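Side-chain contacts in endoglucanase, glycoside hydrolase family 5 protein (Cytophaga hutchinsonii, PDB 5IHS), which probably hydrolyses internal beta-1,4-glucosidic bonds of cellulose in the periplasm, serving the bacterium's use of crystalline cellulose: residues Y249-A254 against T310-L315; L219-G224 against A266-F271; S292-A297 against G302-Y307. All coordinates share one frame; numbering follows the deposited sequence. Where two conformers were deposited one is given.

Contact 1: residues Y249-A254 against T310-L315; sequences YGTCDA and TPSGKL
Thr251, in the loop that leaves strand 244-249 of the TIM barrel, meets Ser312, in the first turn of helix 311-329, through their hydroxyl groups. OG1 of Thr251 and OG of Ser312 lie 2.7 Å apart in a hydrogen bond that either could donate. On the serine side OG extends anti to its backbone N (chi1 -177°), which places it beside the hydroxyl of Thr251. A water bridges the two segments: it accepts from Thr251 N at 3.0 Å and is hydrogen-bonded to Ser312 OG at 3.1 Å, so that both the loop backbone and the helix serine hold it. This hydroxyl pair and its water form the close, buried part of the contact. Beside it the packing is looser, with Thr251 CG2 4.3 Å from Leu315 CD2, while Leu315 also leans on Pro262, Thr265 and Tyr269 of helix 262-274. The outward side of the helix start is open to solvent at Pro311 and Lys314, the latter salt-bridged to Asp318. Thr310 is the N-cap of the helix: its OG1, also bonded to Ser292 O, takes a nearly straight bond from Gly313 N, 3.0 Å long with an N-H...O angle of 169°.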
# COMPACT_ATOMS: atom_id res chain seq x y z
N TYR A 249 6.33 4.06 -0.35
CA TYR A 249 7.70 4.53 -0.43
C TYR A 249 7.67 5.92 -1.04
O TYR A 249 6.76 6.28 -1.79
CB TYR A 249 8.63 3.59 -1.25
CG TYR A 249 8.37 3.69 -2.74
CD1 TYR A 249 7.34 2.97 -3.33
CD2 TYR A 249 9.13 4.52 -3.56
CE1 TYR A 249 7.05 3.09 -4.68
CE2 TYR A 249 8.85 4.65 -4.91
CZ TYR A 249 7.80 3.94 -5.47
OH TYR A 249 7.53 4.10 -6.80
N GLY A 250 8.70 6.71 -0.75
CA GLY A 250 8.90 7.99 -1.38
C GLY A 250 10.11 8.01 -2.30
O GLY A 250 10.81 7.03 -2.48
N THR A 251 10.35 9.19 -2.87
CA THR A 251 11.54 9.45 -3.67
C THR A 251 12.51 10.40 -2.98
O THR A 251 13.51 10.81 -3.58
CB THR A 251 11.14 10.06 -5.02
OG1 THR A 251 10.46 11.29 -4.76
CG2 THR A 251 10.26 9.11 -5.83
N CYS A 252 12.24 10.77 -1.73
CA CYS A 252 12.90 11.89 -1.08
C CYS A 252 13.24 11.48 0.35
O CYS A 252 13.22 10.30 0.71
CB CYS A 252 12.00 13.13 -1.16
SG CYS A 252 10.37 12.90 -0.47
N ASP A 253 13.55 12.44 1.21
CA ASP A 253 13.81 11.98 2.56
C ASP A 253 12.49 11.71 3.31
O ASP A 253 11.37 11.97 2.83
CB ASP A 253 14.81 12.85 3.31
CG ASP A 253 14.30 14.20 3.55
OD1 ASP A 253 13.09 14.30 3.78
OD2 ASP A 253 15.12 15.15 3.52
N ALA A 254 12.64 11.11 4.48
CA ALA A 254 11.52 10.52 5.20
C ALA A 254 10.52 11.55 5.69
O ALA A 254 9.40 11.17 6.04
CB ALA A 254 12.04 9.69 6.38
N THR A 310 4.99 16.70 -10.69
CA THR A 310 6.23 17.12 -10.05
C THR A 310 7.37 16.23 -10.51
O THR A 310 7.16 15.20 -11.15
CB THR A 310 6.08 16.97 -8.54
OG1 THR A 310 5.95 15.57 -8.26
CG2 THR A 310 4.88 17.75 -8.00
N PRO A 311 8.62 16.58 -10.17
CA PRO A 311 9.73 15.67 -10.50
C PRO A 311 9.53 14.28 -9.91
O PRO A 311 9.82 13.28 -10.58
CB PRO A 311 10.96 16.41 -9.94
CG PRO A 311 10.57 17.86 -10.09
CD PRO A 311 9.11 17.90 -9.72
N SER A 312 9.02 14.20 -8.68
CA SER A 312 8.76 12.90 -8.08
C SER A 312 7.69 12.14 -8.86
O SER A 312 7.85 10.95 -9.18
CB SER A 312 8.33 13.09 -6.63
OG SER A 312 8.12 11.85 -5.99
N GLY A 313 6.59 12.82 -9.19
CA GLY A 313 5.53 12.17 -9.95
C GLY A 313 6.00 11.66 -11.29
O GLY A 313 5.64 10.55 -11.71
N LYS A 314 6.80 12.46 -12.00
CA LYS A 314 7.31 12.03 -13.30
C LYS A 314 8.17 10.78 -13.16
O LYS A 314 8.06 9.85 -13.96
CB LYS A 314 8.12 13.15 -13.96
CG LYS A 314 8.97 12.65 -15.11
CD LYS A 314 9.70 13.77 -15.83
CE LYS A 314 10.66 13.22 -16.89
NZ LYS A 314 9.99 12.28 -17.82
N LEU A 315 9.06 10.76 -12.17
CA LEU A 315 9.93 9.61 -11.97
C LEU A 315 9.11 8.34 -11.75
O LEU A 315 9.35 7.30 -12.38
CB LEU A 315 10.84 9.88 -10.77
CG LEU A 315 11.90 8.82 -10.47
CD1 LEU A 315 12.99 9.45 -9.62
CD2 LEU A 315 11.33 7.61 -9.74
O HOH W 1 7.56 10.30 -3.39

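Contact 2: residues L219-G224 against A266-F271; sequences LHFYPG and ALWYEF
In the beta/alpha barrel of this family 5 enzyme, the C-terminal end of strand 215-221 packs against helix 262-274, which follows the next strand, 244-249, and the contact is centred on a stack of Phe221 on Trp268. The phenyl ring and the five-membered ring of the indole form an offset stack, with centroids 3.8 Å apart and planes only 6° from parallel. CE1 of Phe221 comes to 3.3 Å from Trp268 CG, the tightest point of the contact, and Trp268 CD2 lies over the centre of the phenyl ring. The two side chains run past each other in opposite directions, which brings the root of one over the ring of the other: Phe221 CB sits above the six-membered ring of Trp268 in a CH-pi contact, 3.9 Å from its centroid. In Phe221, CG stands between the backbone N and the carbonyl carbon (chi1 71°), a torsion that lays the ring flat over the face of the indole. Two aliphatic groups flank the stack obliquely. CD2 of Leu219 approaches Trp268 CZ3 to 4.1 Å, and at the pyrrole end CB of Pro223 is 3.9 Å from Trp268 CD1. Beyond the pair, Tyr249 of the neighbouring strand meets the Phe221 ring, and Arg231 of helix 228-239 makes a cation-pi contact with Trp268. The rotation of the indole is further fixed by its one polar atom, as Trp268 NE1 is hydrogen-bonded to the carbonyl O of His226.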
# COMPACT_ATOMS: atom_id res chain seq x y z
N LEU A 219 7.10 -2.99 4.55
CA LEU A 219 8.35 -2.24 4.52
C LEU A 219 8.08 -0.88 3.89
O LEU A 219 7.53 -0.81 2.78
CB LEU A 219 9.40 -2.98 3.68
CG LEU A 219 10.74 -2.28 3.52
CD1 LEU A 219 11.45 -2.20 4.85
CD2 LEU A 219 11.59 -3.00 2.49
N HIS A 220 8.44 0.20 4.59
CA HIS A 220 8.35 1.56 4.05
C HIS A 220 9.74 2.17 4.00
O HIS A 220 10.49 2.11 4.98
CB HIS A 220 7.48 2.45 4.93
CG HIS A 220 6.03 2.15 4.81
ND1 HIS A 220 5.06 2.86 5.49
CD2 HIS A 220 5.37 1.22 4.07
CE1 HIS A 220 3.87 2.38 5.18
NE2 HIS A 220 4.03 1.39 4.32
N PHE A 221 10.08 2.80 2.87
CA PHE A 221 11.38 3.45 2.74
C PHE A 221 11.23 4.80 2.04
O PHE A 221 10.34 5.00 1.20
CB PHE A 221 12.40 2.57 2.00
CG PHE A 221 12.13 2.40 0.54
CD1 PHE A 221 12.61 3.33 -0.39
CD2 PHE A 221 11.37 1.34 0.06
CE1 PHE A 221 12.33 3.20 -1.74
CE2 PHE A 221 11.11 1.21 -1.29
CZ PHE A 221 11.58 2.14 -2.19
N TYR A 222 12.16 5.69 2.38
CA TYR A 222 12.26 7.03 1.81
C TYR A 222 13.73 7.18 1.47
O TYR A 222 14.55 7.31 2.39
CB TYR A 222 11.74 8.11 2.76
CG TYR A 222 10.20 8.21 2.70
CD1 TYR A 222 9.38 7.29 3.34
CD2 TYR A 222 9.58 9.21 1.93
CE1 TYR A 222 7.99 7.35 3.21
CE2 TYR A 222 8.21 9.27 1.81
CZ TYR A 222 7.42 8.35 2.45
OH TYR A 222 6.05 8.46 2.31
N PRO A 223 14.11 7.13 0.18
CA PRO A 223 15.52 6.92 -0.20
C PRO A 223 16.45 8.09 0.08
O PRO A 223 17.68 7.90 0.02
CB PRO A 223 15.43 6.66 -1.71
CG PRO A 223 14.18 7.37 -2.12
CD PRO A 223 13.22 7.19 -0.99
N GLY A 224 15.94 9.28 0.38
CA GLY A 224 16.80 10.33 0.88
C GLY A 224 17.35 10.04 2.26
O GLY A 224 18.36 10.62 2.66
N ALA A 266 16.28 4.41 -7.76
CA ALA A 266 16.54 3.36 -8.74
C ALA A 266 17.24 2.15 -8.12
O ALA A 266 16.98 1.02 -8.52
CB ALA A 266 17.37 3.92 -9.90
N LEU A 267 18.13 2.37 -7.14
CA LEU A 267 18.73 1.23 -6.44
C LEU A 267 17.67 0.44 -5.68
O LEU A 267 17.73 -0.79 -5.63
CB LEU A 267 19.83 1.69 -5.47
CG LEU A 267 21.08 2.29 -6.12
CD1 LEU A 267 22.08 2.61 -5.04
CD2 LEU A 267 21.69 1.37 -7.16
N TRP A 268 16.68 1.13 -5.11
CA TRP A 268 15.58 0.44 -4.48
C TRP A 268 14.75 -0.33 -5.50
O TRP A 268 14.38 -1.48 -5.26
CB TRP A 268 14.71 1.41 -3.69
CG TRP A 268 15.22 1.68 -2.32
CD1 TRP A 268 15.94 2.76 -1.89
CD2 TRP A 268 15.02 0.85 -1.17
NE1 TRP A 268 16.19 2.65 -0.54
CE2 TRP A 268 15.64 1.48 -0.07
CE3 TRP A 268 14.37 -0.36 -0.97
CZ2 TRP A 268 15.62 0.94 1.21
CZ3 TRP A 268 14.34 -0.90 0.30
CH2 TRP A 268 14.96 -0.26 1.37
N TYR A 269 14.40 0.30 -6.64
CA TYR A 269 13.65 -0.43 -7.66
C TYR A 269 14.38 -1.70 -8.08
O TYR A 269 13.75 -2.75 -8.29
CB TYR A 269 13.39 0.44 -8.88
CG TYR A 269 12.38 1.56 -8.74
CD1 TYR A 269 11.26 1.47 -7.92
CD2 TYR A 269 12.54 2.71 -9.51
CE1 TYR A 269 10.35 2.51 -7.84
CE2 TYR A 269 11.63 3.74 -9.45
CZ TYR A 269 10.53 3.64 -8.63
OH TYR A 269 9.63 4.70 -8.60
N GLU A 270 15.70 -1.63 -8.23
CA GLU A 270 16.48 -2.80 -8.62
C GLU A 270 16.31 -3.92 -7.60
O GLU A 270 16.07 -5.08 -7.95
CB GLU A 270 17.95 -2.40 -8.75
CG GLU A 270 18.92 -3.49 -9.10
CD GLU A 270 20.29 -2.90 -9.37
OE1 GLU A 270 20.91 -2.37 -8.42
OE2 GLU A 270 20.74 -2.91 -10.54
N PHE A 271 16.42 -3.59 -6.31
CA PHE A 271 16.25 -4.57 -5.24
C PHE A 271 14.84 -5.14 -5.22
O PHE A 271 14.65 -6.36 -5.12
CB PHE A 271 16.58 -3.89 -3.91
CG PHE A 271 16.32 -4.74 -2.70
CD1 PHE A 271 17.22 -5.71 -2.31
CD2 PHE A 271 15.18 -4.54 -1.94
CE1 PHE A 271 16.98 -6.49 -1.19
CE2 PHE A 271 14.93 -5.32 -0.82
CZ PHE A 271 15.84 -6.28 -0.44

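Contact 3: residues S292-A297 against G302-Y307; sequences SAIVPA and GGWADY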
# COMPACT_ATOMS: atom_id res chain seq x y z
N SER A 292 4.87 14.85 -3.07
CA SER A 292 3.64 14.93 -3.84
C SER A 292 3.94 14.65 -5.31
O SER A 292 4.89 15.19 -5.87
CB SER A 292 3.02 16.30 -3.72
OG SER A 292 2.58 16.50 -2.40
N ALA A 293 3.08 13.85 -5.93
CA ALA A 293 3.26 13.48 -7.34
C ALA A 293 2.74 14.53 -8.31
O ALA A 293 3.13 14.52 -9.49
CB ALA A 293 2.52 12.17 -7.61
N ILE A 294 1.84 15.40 -7.86
CA ILE A 294 1.16 16.35 -8.73
C ILE A 294 1.25 17.74 -8.10
O ILE A 294 1.42 17.88 -6.89
CB ILE A 294 -0.30 15.91 -9.02
CG1 ILE A 294 -1.12 15.85 -7.73
CG2 ILE A 294 -0.30 14.58 -9.77
CD1 ILE A 294 -2.55 15.29 -7.89
N VAL A 295 1.16 18.77 -8.94
CA VAL A 295 1.35 20.15 -8.51
C VAL A 295 0.14 20.68 -7.76
O VAL A 295 -0.97 20.15 -7.89
CB VAL A 295 1.67 21.07 -9.71
CG1 VAL A 295 2.91 20.61 -10.43
CG2 VAL A 295 0.48 21.15 -10.67
N PRO A 296 0.29 21.77 -6.99
CA PRO A 296 -0.87 22.37 -6.32
C PRO A 296 -2.00 22.64 -7.29
O PRO A 296 -1.80 23.17 -8.38
CB PRO A 296 -0.28 23.65 -5.71
CG PRO A 296 1.14 23.25 -5.41
CD PRO A 296 1.55 22.41 -6.58
N ALA A 297 -3.21 22.26 -6.87
CA ALA A 297 -4.46 22.44 -7.60
C ALA A 297 -4.62 21.49 -8.78
O ALA A 297 -5.56 21.64 -9.57
CB ALA A 297 -4.70 23.89 -8.05
N GLY A 302 -8.22 13.80 -12.30
CA GLY A 302 -7.17 13.19 -13.09
C GLY A 302 -6.90 14.00 -14.35
O GLY A 302 -7.16 15.20 -14.41
N GLY A 303 -6.37 13.33 -15.37
CA GLY A 303 -6.05 14.00 -16.62
C GLY A 303 -4.79 14.83 -16.59
O GLY A 303 -4.60 15.69 -17.46
N TRP A 304 -3.89 14.59 -15.63
CA TRP A 304 -2.75 15.45 -15.39
C TRP A 304 -1.75 15.38 -16.53
O TRP A 304 -1.24 14.30 -16.87
CB TRP A 304 -2.09 15.04 -14.08
CG TRP A 304 -3.06 14.91 -12.95
CD1 TRP A 304 -3.95 15.85 -12.52
CD2 TRP A 304 -3.24 13.77 -12.11
NE1 TRP A 304 -4.69 15.36 -11.47
CE2 TRP A 304 -4.26 14.09 -11.19
CE3 TRP A 304 -2.63 12.52 -12.05
CZ2 TRP A 304 -4.68 13.17 -10.23
CZ3 TRP A 304 -3.06 11.63 -11.10
CH2 TRP A 304 -4.06 11.96 -10.19
N ALA A 305 -1.46 16.54 -17.12
CA ALA A 305 -0.50 16.65 -18.20
C ALA A 305 0.89 16.78 -17.61
O ALA A 305 1.08 16.86 -16.39
CB ALA A 305 -0.86 17.83 -19.09
N ASP A 306 1.90 16.79 -18.47
CA ASP A 306 3.27 16.83 -17.98
C ASP A 306 3.51 18.01 -17.04
O ASP A 306 4.19 17.86 -16.02
CB ASP A 306 4.24 16.85 -19.15
CG ASP A 306 4.32 15.50 -19.85
OD1 ASP A 306 3.83 14.49 -19.28
OD2 ASP A 306 4.89 15.45 -20.95
N TYR A 307 2.94 19.17 -17.36
CA TYR A 307 3.14 20.35 -16.53
C TYR A 307 2.42 20.26 -15.18
O TYR A 307 2.67 21.10 -14.30
CB TYR A 307 2.66 21.60 -17.28
CG TYR A 307 3.54 22.09 -18.41
CD1 TYR A 307 4.78 21.52 -18.68
CD2 TYR A 307 3.13 23.13 -19.22
CE1 TYR A 307 5.59 21.98 -19.72
CE2 TYR A 307 3.93 23.60 -20.25
CZ TYR A 307 5.16 23.02 -20.50
OH TYR A 307 5.97 23.47 -21.52
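Gly302 CA and Ile294 CG2 sandwich the indole of Trp304, the glycine 3.5 Å above one face and the isoleucine methyl on the other, both displaced toward the rim. Gly302 and Gly303 both have positive phi, and their turn folds the backbone back over the ring of Trp304. Next comes Trp304, which meets Ile294 with two carbons. CG2 makes a CH-pi contact 4.0 Å from the centroid of the six-membered ring, 19° off its normal; CD1, at the end of the other branch, comes 3.8 Å from Trp304 CZ2. Ile294 CG1 stands between its backbone N and carbonyl carbon (chi1 62°), an arrangement in which both branches reach the indole. Trp304 NE1 bonds to Ser299 O, and Trp74 meets the indole edge-to-face. Both segments belong to the long loop between the last barrel strand, 279-284, and the C-terminal helix 311-329 of this TIM barrel, and Ile284 at the end of that strand touches both Ile294 and Trp304. After the exposed Ala305 the chain enters a 3-10 turn at Asp306. There Tyr307 directs its CB away from Val295 and offers its backbone instead, with Tyr307 O 3.9 Å from Val295 CG1.

Overall arrangement
Following the chain from the N terminus, strand 215-221 is the first to be engaged: contact 2 closes the loop from 219-224 to 266-271, joining this strand end to helix 262-274. Contact 1 opens within that loop, at the end of strand 244-249, and closes later on helix 311-329, so the two cross. They touch where Tyr249 OH bonds to Tyr269 OH and Cys252 O to Gly224 N. Contact 3 lies wholly within the span of contact 1 and follows contact 2 in series, joining two parts of the loop after strand 279-284. It meets contact 1 at Thr310, whose OG1 bonds to Ser292 O and whose N bonds to Ala293 O. Contacts 2 and 3 do not touch.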